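Possible substrate binding protein of ABC transporter system (Rhodopseudomonas palustris, PDB 3N0X) probably binds branched-chain amino acids or related small solutes in the periplasm and delivers them to an ABC transporter for uptake. Local coordinates at residues Met30-Ala35 and Ala294-Val299; Thr254-Asp259 and Glu267-Glu272. One frame throughout, in Å; residues are numbered along the deposited sequence.

Along the chain the order is 30-35, 254-259, 267-272, 294-299, so both segments of contact 2 fall within the stretch of chain between the two halves of contact 1. Their centres lie about 17 Å apart. Contact 1 joins helices 18-35 and 283-302; contact 2 sets helix 264-277 against the loop that leads into it from strand 251-254. The two meet where Met30, Glu33 and Tyr34 pack on Trp268, with CD2 of Tyr34 3.7 Å from CE3 of Trp268. The chain's first long helix thus shares a lobe with helices formed more than 200 residues later, as expected of a two-lobed periplasmic binding protein whose chain passes repeatedly between lobes.

Contact 1: residues Met30-Ala35 and Ala294-Val299; sequences MGLEYA and AVVTAV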
HETATM    1  N   MSE A  30     -18.326  -1.980  -2.855  1.00 12.23           N
HETATM    2  CA  MSE A  30     -18.807  -0.967  -1.896  1.00 12.21           C
HETATM    3  C   MSE A  30     -18.483   0.452  -2.359  1.00 12.02           C
HETATM    4  O   MSE A  30     -19.285   1.374  -2.162  1.00 13.57           O
HETATM    5  CB  MSE A  30     -18.237  -1.235  -0.497  1.00 14.18           C
HETATM    6  CG  MSE A  30     -18.888  -2.435   0.121  1.00 13.26           C
HETATM    7 SE   MSE A  30     -18.329  -2.770   1.941  0.75 13.94          SE
HETATM    8  CE  MSE A  30     -19.253  -1.307   2.764  1.00 17.93           C
ATOM      9  N   GLY A  31     -17.311   0.646  -2.971  1.00 12.36           N
ATOM     10  CA  GLY A  31     -16.982   1.936  -3.513  1.00 11.11           C
ATOM     11  C   GLY A  31     -17.866   2.393  -4.669  1.00 11.95           C
ATOM     12  O   GLY A  31     -18.237   3.570  -4.758  1.00 13.05           O
ATOM     13  N   LEU A  32     -18.212   1.446  -5.553  1.00 12.01           N
ATOM     14  CA  LEU A  32     -19.097   1.761  -6.668  1.00 11.51           C
ATOM     15  C   LEU A  32     -20.520   2.054  -6.140  1.00 12.18           C
ATOM     16  O   LEU A  32     -21.225   2.942  -6.641  1.00 13.61           O
ATOM     17  CB  LEU A  32     -19.111   0.612  -7.681  1.00 11.94           C
ATOM     18  CG  LEU A  32     -17.796   0.348  -8.438  1.00 12.66           C
ATOM     19  CD1 LEU A  32     -17.882  -0.946  -9.267  1.00 14.36           C
ATOM     20  CD2 LEU A  32     -17.444   1.556  -9.383  1.00 14.59           C
ATOM     21  N   GLU A  33     -20.933   1.279  -5.146  1.00 12.78           N
ATOM     22  CA  GLU A  33     -22.198   1.522  -4.453  1.00 13.59           C
ATOM     23  C   GLU A  33     -22.216   2.959  -3.864  1.00 12.20           C
ATOM     24  O   GLU A  33     -23.158   3.752  -4.062  1.00 14.13           O
ATOM     25  CB  GLU A  33     -22.391   0.465  -3.362  1.00 14.03           C
ATOM     26  CG  GLU A  33     -23.551   0.808  -2.407  1.00 14.53           C
ATOM     27  CD  GLU A  33     -23.654  -0.141  -1.225  1.00 17.27           C
ATOM     28  OE1 GLU A  33     -22.835  -1.091  -1.146  1.00 19.71           O
ATOM     29  OE2 GLU A  33     -24.552   0.074  -0.364  1.00 19.89           O
ATOM     30  N   TYR A  34     -21.154   3.308  -3.133  1.00 13.07           N
ATOM     31  CA  TYR A  34     -21.074   4.647  -2.521  1.00 12.63           C
ATOM     32  C   TYR A  34     -21.142   5.730  -3.600  1.00 13.20           C
ATOM     33  O   TYR A  34     -21.909   6.711  -3.474  1.00 14.54           O
ATOM     34  CB  TYR A  34     -19.787   4.785  -1.698  1.00 13.79           C
ATOM     35  CG  TYR A  34     -19.643   6.135  -1.039  1.00 14.82           C
ATOM     36  CD1 TYR A  34     -18.991   7.180  -1.679  1.00 15.00           C
ATOM     37  CD2 TYR A  34     -20.130   6.333   0.240  1.00 16.63           C
ATOM     38  CE1 TYR A  34     -18.892   8.445  -1.052  1.00 17.25           C
ATOM     39  CE2 TYR A  34     -20.012   7.531   0.868  1.00 15.87           C
ATOM     40  CZ  TYR A  34     -19.427   8.588   0.230  1.00 18.16           C
ATOM     41  OH  TYR A  34     -19.355   9.773   0.936  1.00 21.27           O
ATOM     42  N   ALA A  35     -20.329   5.577  -4.649  1.00 12.76           N
ATOM     43  CA  ALA A  35     -20.158   6.625  -5.686  1.00 14.29           C
ATOM     44  C   ALA A  35     -21.432   6.880  -6.427  1.00 16.33           C
ATOM     45  O   ALA A  35     -21.636   7.995  -6.902  1.00 19.75           O
ATOM     46  CB  ALA A  35     -19.074   6.221  -6.666  1.00 15.37           C
ATOM     47  N   ALA A 294     -11.668   6.224  -8.175  1.00 13.79           N
ATOM     48  CA  ALA A 294     -10.866   6.714  -9.289  1.00 13.29           C
ATOM     49  C   ALA A 294     -11.600   6.511 -10.635  1.00 13.53           C
ATOM     50  O   ALA A 294     -11.674   7.417 -11.460  1.00 14.40           O
ATOM     51  CB  ALA A 294      -9.526   6.009  -9.321  1.00 14.23           C
ATOM     52  N   VAL A 295     -12.164   5.322 -10.853  1.00 12.92           N
ATOM     53  CA  VAL A 295     -12.854   5.022 -12.126  1.00 13.60           C
ATOM     54  C   VAL A 295     -14.068   5.919 -12.300  1.00 14.19           C
ATOM     55  O   VAL A 295     -14.246   6.521 -13.362  1.00 14.63           O
ATOM     56  CB  VAL A 295     -13.264   3.518 -12.236  1.00 14.62           C
ATOM     57  CG1 VAL A 295     -14.177   3.304 -13.484  1.00 18.14           C
ATOM     58  CG2 VAL A 295     -12.044   2.603 -12.277  1.00 17.06           C
ATOM     59  N   VAL A 296     -14.918   6.048 -11.276  1.00 14.21           N
ATOM     60  CA  VAL A 296     -16.133   6.817 -11.417  1.00 14.11           C
ATOM     61  C   VAL A 296     -15.789   8.300 -11.627  1.00 14.56           C
ATOM     62  O   VAL A 296     -16.382   8.960 -12.472  1.00 16.59           O
ATOM     63  CB  VAL A 296     -17.061   6.619 -10.222  1.00 15.23           C
ATOM     64  CG1 VAL A 296     -18.214   7.655 -10.245  1.00 19.17           C
ATOM     65  CG2 VAL A 296     -17.591   5.178 -10.214  1.00 15.49           C
ATOM     66  N   THR A 297     -14.817   8.824 -10.881  1.00 14.16           N
ATOM     67  CA  THR A 297     -14.425  10.220 -10.989  1.00 14.65           C
ATOM     68  C   THR A 297     -13.847  10.494 -12.405  1.00 14.07           C
ATOM     69  O   THR A 297     -14.190  11.518 -13.019  1.00 15.66           O
ATOM     70  CB  THR A 297     -13.419  10.543  -9.910  1.00 15.57           C
ATOM     71  OG1 THR A 297     -14.002  10.260  -8.625  1.00 14.99           O
ATOM     72  CG2 THR A 297     -12.994  12.006  -9.961  1.00 14.20           C
ATOM     73  N   ALA A 298     -13.056   9.544 -12.927  1.00 15.59           N
ATOM     74  CA  ALA A 298     -12.462   9.691 -14.273  1.00 16.03           C
ATOM     75  C   ALA A 298     -13.511   9.694 -15.369  1.00 17.01           C
ATOM     76  O   ALA A 298     -13.491  10.577 -16.273  1.00 16.81           O
ATOM     77  CB  ALA A 298     -11.446   8.603 -14.554  1.00 15.28           C
ATOM     78  N   VAL A 299     -14.436   8.744 -15.295  1.00 16.05           N
ATOM     79  CA  VAL A 299     -15.454   8.615 -16.353  1.00 16.40           C
ATOM     80  C   VAL A 299     -16.400   9.806 -16.315  1.00 17.17           C
ATOM     81  O   VAL A 299     -16.769  10.352 -17.368  1.00 20.54           O
ATOM     82  CB  VAL A 299     -16.206   7.248 -16.288  1.00 17.33           C
ATOM     83  CG1 VAL A 299     -17.375   7.189 -17.264  1.00 18.00           C
ATOM     84  CG2 VAL A 299     -15.262   6.068 -16.509  1.00 15.98           C
TER
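Val296 reaches across from helix 283-302 with both of its methyl groups, and Leu32 and Ala35, one turn apart on helix 18-35, receive them. The contact is wholly apolar, methyl against methyl. CG2 of Val296 lies 3.7 Å from CD2 of Leu32, where the two side chains cross at a slant, branch against branch. The single methyl of Ala35 lies against the fork of the valine, nearly equidistant from its CB and both methyls: CB of Ala35 is 4.0 Å from CG1 of Val296 and 4.0 Å from CG2 of that same residue. The fork is set by the valine's first torsion (chi1 169°), which turns CG1 away from its own backbone N and swings CG2 to the side where Leu32 can meet it. Leu32 starts out past the other helix rather than at it, and it is the far end of the side chain that brings CD2 within touch. CA of Ala35 and CA of Val296, the nearest pair, are 7.0 Å apart.

No hydrogen bond passes between the two helices; their backbone bonds run within each helix, such as Ala35 N to Gly31 O at 2.9 Å. The charged group of this region faces another way, Glu33 forming a salt bridge with Arg276 of helix 264-277.

The remaining interactions are with the sheet beneath. Leu32 also packs on Ile7, Ile47 and Val49, while Val295 reaches Ile7 and Val299 reaches Leu5, so both helices rest on strand 5-11, next to strand 45-53. Leu32, Ala35 and Val296 make the seam between two helices that both lie on strand 5-11, a layered alpha/beta packing characteristic of the lobes of periplasmic binding proteins.

Contact 2: residues Thr254-Asp259 and Glu267-Glu272; sequences TYYYYD and EWLVTE
Tyr256 extends from the loop toward helix 264-277 and ends against Val270 and Leu269. From CB the side chain runs outward with CG opposite the backbone N (chi1 -174°), which carries the ring toward the helix. The side chain also packs on Pro281 and on Ala286 of helix 283-302. At the tip, OH lies 4.1 Å from CG2 of Val270 and 4.2 Å from CD2 of Leu269. These are plain van der Waals contacts; the polar need of the hydroxyl is met by a hydrogen bond to OD1 of Asn266, the residue before Glu267 in the same helix.

Val270 completes the fit from the opposite segment. Its CG2 points into the loop, 3.6 Å from the backbone O of Tyr258 and 4.1 Å from CB of Tyr258 in the conformer given, so one methyl touches both a carbonyl and the root of a tyrosine. That carbonyl also accepts a hydrogen bond from ND2 of Asn266. The Asn266 amide thus grips the loop at two places, the Tyr256 hydroxyl and the Tyr258 carbonyl.

Helix and loop are joined by the apolar contacts of Val270 and Leu269 and by the side-chain amide of Asn266, at what is probably one of the crossings between lobes, the hinge region of the type I periplasmic binding protein fold.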
ATOM      1  N   THR A 254       1.805   3.521   8.472  1.00 12.28           N
ATOM      2  CA  THR A 254       0.957   2.563   7.786  1.00 11.55           C
ATOM      3  C   THR A 254       0.148   3.179   6.644  1.00 11.12           C
ATOM      4  O   THR A 254      -0.202   4.364   6.644  1.00 12.80           O
ATOM      5  CB  THR A 254       0.004   1.835   8.791  1.00 13.15           C
ATOM      6  OG1 THR A 254      -0.539   0.658   8.149  1.00 14.26           O
ATOM      7  CG2 THR A 254      -1.089   2.773   9.350  1.00 12.88           C
ATOM      8  N   TYR A 255      -0.180   2.324   5.684  1.00 11.71           N
ATOM      9  CA  TYR A 255      -1.052   2.696   4.570  1.00 12.48           C
ATOM     10  C   TYR A 255      -2.494   2.951   5.044  1.00 11.78           C
ATOM     11  O   TYR A 255      -3.199   3.796   4.501  1.00 11.96           O
ATOM     12  CB  TYR A 255      -1.026   1.528   3.545  1.00 12.30           C
ATOM     13  CG  TYR A 255      -2.147   1.497   2.509  1.00 11.92           C
ATOM     14  CD1 TYR A 255      -2.199   2.390   1.433  1.00 11.83           C
ATOM     15  CD2 TYR A 255      -3.116   0.545   2.588  1.00 11.53           C
ATOM     16  CE1 TYR A 255      -3.217   2.324   0.484  1.00 11.00           C
ATOM     17  CE2 TYR A 255      -4.163   0.518   1.690  1.00 12.88           C
ATOM     18  CZ  TYR A 255      -4.190   1.377   0.613  1.00 15.69           C
ATOM     19  OH  TYR A 255      -5.212   1.293  -0.314  1.00 14.72           O
ATOM     20  N   TYR A 256      -2.944   2.177   6.017  1.00 10.09           N
ATOM     21  CA  TYR A 256      -4.326   2.206   6.467  1.00 11.57           C
ATOM     22  C   TYR A 256      -4.489   1.488   7.803  1.00 12.65           C
ATOM     23  O   TYR A 256      -3.788   0.529   8.099  1.00 15.83           O
ATOM     24  CB  TYR A 256      -5.244   1.535   5.438  1.00 10.69           C
ATOM     25  CG  TYR A 256      -6.750   1.630   5.731  1.00 11.06           C
ATOM     26  CD1 TYR A 256      -7.480   2.803   5.487  1.00 11.88           C
ATOM     27  CD2 TYR A 256      -7.447   0.524   6.210  1.00 11.95           C
ATOM     28  CE1 TYR A 256      -8.852   2.845   5.733  1.00 12.19           C
ATOM     29  CE2 TYR A 256      -8.796   0.559   6.454  1.00 10.95           C
ATOM     30  CZ  TYR A 256      -9.491   1.751   6.240  1.00 12.16           C
ATOM     31  OH  TYR A 256     -10.846   1.751   6.494  1.00 13.39           O
ATOM     32  N   TYR A 257      -5.422   1.984   8.609  1.00 13.42           N
ATOM     33  CA  TYR A 257      -5.979   1.263   9.772  1.00 12.91           C
ATOM     34  C   TYR A 257      -7.389   1.814   9.877  1.00 12.64           C
ATOM     35  O   TYR A 257      -7.562   3.021   9.849  1.00 12.64           O
ATOM     36  CB  TYR A 257      -5.154   1.460  11.052  1.00 12.16           C
ATOM     37  CG  TYR A 257      -5.734   0.737  12.231  1.00 13.02           C
ATOM     38  CD1 TYR A 257      -5.551  -0.624  12.370  1.00 13.58           C
ATOM     39  CD2 TYR A 257      -6.485   1.395  13.178  1.00 13.87           C
ATOM     40  CE1 TYR A 257      -6.097  -1.309  13.446  1.00 16.21           C
ATOM     41  CE2 TYR A 257      -7.019   0.745  14.259  1.00 13.53           C
ATOM     42  CZ  TYR A 257      -6.841  -0.606  14.384  1.00 14.20           C
ATOM     43  OH  TYR A 257      -7.426  -1.250  15.449  1.00 16.28           O
ATOM     44  N   TYR A 258      -8.379   0.936   9.973  1.00 13.56           N
ATOM     45  CA  TYR A 258      -9.777   1.346   9.838  0.50 14.23           C
ATOM     46  C   TYR A 258     -10.193   2.519  10.720  1.00 13.84           C
ATOM     47  O   TYR A 258     -10.989   3.348  10.297  1.00 13.65           O
ATOM     48  CB  TYR A 258     -10.731   0.161  10.044  0.50 14.54           C
ATOM     49  CG  TYR A 258     -10.710  -0.482  11.417  0.50 14.39           C
ATOM     50  CD1 TYR A 258      -9.755  -1.436  11.748  0.50 13.66           C
ATOM     51  CD2 TYR A 258     -11.671  -0.161  12.362  0.50 19.28           C
ATOM     52  CE1 TYR A 258      -9.746  -2.045  13.017  0.50 15.66           C
ATOM     53  CE2 TYR A 258     -11.674  -0.763  13.626  0.50 14.25           C
ATOM     54  CZ  TYR A 258     -10.708  -1.699  13.948  0.50 19.22           C
ATOM     55  OH  TYR A 258     -10.705  -2.273  15.225  0.50 15.54           O
ATOM     56  N   ASP A 259      -9.686   2.568  11.953  1.00 12.14           N
ATOM     57  CA  ASP A 259     -10.178   3.550  12.918  0.60 13.21           C
ATOM     58  C   ASP A 259      -9.415   4.852  12.842  1.00 14.82           C
ATOM     59  O   ASP A 259      -9.735   5.782  13.569  1.00 17.05           O
ATOM     60  CB  ASP A 259     -10.134   2.994  14.355  0.60 13.86           C
ATOM     61  CG  ASP A 259     -11.107   3.712  15.318  0.60 18.24           C
ATOM     62  OD1 ASP A 259     -12.256   3.973  14.923  0.60 16.36           O
ATOM     63  OD2 ASP A 259     -10.731   3.968  16.490  0.60 22.60           O
ATOM     64  N   GLU A 267     -16.059   6.680   7.225  1.00 14.96           N
ATOM     65  CA  GLU A 267     -17.117   6.483   8.220  1.00 15.35           C
ATOM     66  C   GLU A 267     -18.173   5.511   7.713  1.00 14.34           C
ATOM     67  O   GLU A 267     -18.519   4.548   8.403  1.00 16.02           O
ATOM     68  CB  GLU A 267     -17.723   7.844   8.618  1.00 16.54           C
ATOM     69  CG  GLU A 267     -19.019   7.809   9.418  1.00 26.87           C
ATOM     70  CD  GLU A 267     -18.851   7.509  10.878  1.00 38.56           C
ATOM     71  OE1 GLU A 267     -17.695   7.362  11.356  1.00 41.22           O
ATOM     72  OE2 GLU A 267     -19.922   7.421  11.553  1.00 43.26           O
ATOM     73  N   TRP A 268     -18.647   5.744   6.497  1.00 13.99           N
ATOM     74  CA  TRP A 268     -19.635   4.859   5.874  1.00 14.88           C
ATOM     75  C   TRP A 268     -19.061   3.450   5.671  1.00 14.26           C
ATOM     76  O   TRP A 268     -19.680   2.435   6.016  1.00 14.35           O
ATOM     77  CB  TRP A 268     -20.133   5.465   4.546  1.00 14.36           C
ATOM     78  CG  TRP A 268     -21.174   4.606   3.909  1.00 12.87           C
ATOM     79  CD1 TRP A 268     -22.509   4.564   4.224  1.00 16.08           C
ATOM     80  CD2 TRP A 268     -20.984   3.657   2.865  1.00 11.87           C
ATOM     81  NE1 TRP A 268     -23.149   3.630   3.452  1.00 18.82           N
ATOM     82  CE2 TRP A 268     -22.237   3.059   2.600  1.00 16.91           C
ATOM     83  CE3 TRP A 268     -19.873   3.228   2.147  1.00 15.38           C
ATOM     84  CZ2 TRP A 268     -22.403   2.064   1.641  1.00 18.80           C
ATOM     85  CZ3 TRP A 268     -20.042   2.236   1.183  1.00 15.79           C
ATOM     86  CH2 TRP A 268     -21.297   1.676   0.930  1.00 15.41           C
ATOM     87  N   LEU A 269     -17.853   3.392   5.140  1.00 13.14           N
ATOM     88  CA  LEU A 269     -17.220   2.106   4.843  1.00 11.88           C
ATOM     89  C   LEU A 269     -17.078   1.264   6.110  1.00 12.42           C
ATOM     90  O   LEU A 269     -17.462   0.090   6.104  1.00 13.65           O
ATOM     91  CB  LEU A 269     -15.874   2.333   4.192  1.00 11.68           C
ATOM     92  CG  LEU A 269     -15.056   1.026   4.013  1.00 10.42           C
ATOM     93  CD1 LEU A 269     -15.724   0.000   3.125  1.00 12.39           C
ATOM     94  CD2 LEU A 269     -13.675   1.408   3.448  1.00 12.83           C
ATOM     95  N   VAL A 270     -16.558   1.865   7.167  1.00 12.25           N
ATOM     96  CA  VAL A 270     -16.352   1.153   8.417  1.00 12.60           C
ATOM     97  C   VAL A 270     -17.691   0.677   8.996  1.00 14.01           C
ATOM     98  O   VAL A 270     -17.863  -0.494   9.377  1.00 15.39           O
ATOM     99  CB  VAL A 270     -15.518   1.959   9.428  1.00 12.62           C
ATOM    100  CG1 VAL A 270     -15.540   1.201  10.790  1.00 15.11           C
ATOM    101  CG2 VAL A 270     -14.090   2.134   8.919  1.00 13.13           C
ATOM    102  N   THR A 271     -18.667   1.565   9.061  1.00 13.99           N
ATOM    103  CA  THR A 271     -19.946   1.217   9.657  1.00 15.52           C
ATOM    104  C   THR A 271     -20.672   0.132   8.881  1.00 15.40           C
ATOM    105  O   THR A 271     -21.165  -0.874   9.449  1.00 16.52           O
ATOM    106  CB  THR A 271     -20.805   2.457   9.767  1.00 17.74           C
ATOM    107  OG1 THR A 271     -20.156   3.382  10.649  1.00 21.53           O
ATOM    108  CG2 THR A 271     -22.195   2.120  10.323  1.00 20.50           C
ATOM    109  N   GLU A 272     -20.701   0.277   7.562  1.00 14.65           N
ATOM    110  CA  GLU A 272     -21.428  -0.672   6.743  0.60 15.31           C
ATOM    111  C   GLU A 272     -20.711  -2.001   6.634  1.00 15.51           C
ATOM    112  O   GLU A 272     -21.335  -3.047   6.569  1.00 15.72           O
ATOM    113  CB  GLU A 272     -21.675  -0.058   5.367  0.60 17.22           C
ATOM    114  CG  GLU A 272     -22.742  -0.749   4.602  0.60 22.35           C
ATOM    115  CD  GLU A 272     -24.121  -0.771   5.292  0.60 13.42           C
ATOM    116  OE1 GLU A 272     -24.551   0.253   5.865  0.60 29.80           O
ATOM    117  OE2 GLU A 272     -24.764  -1.824   5.226  0.60 24.78           O
TER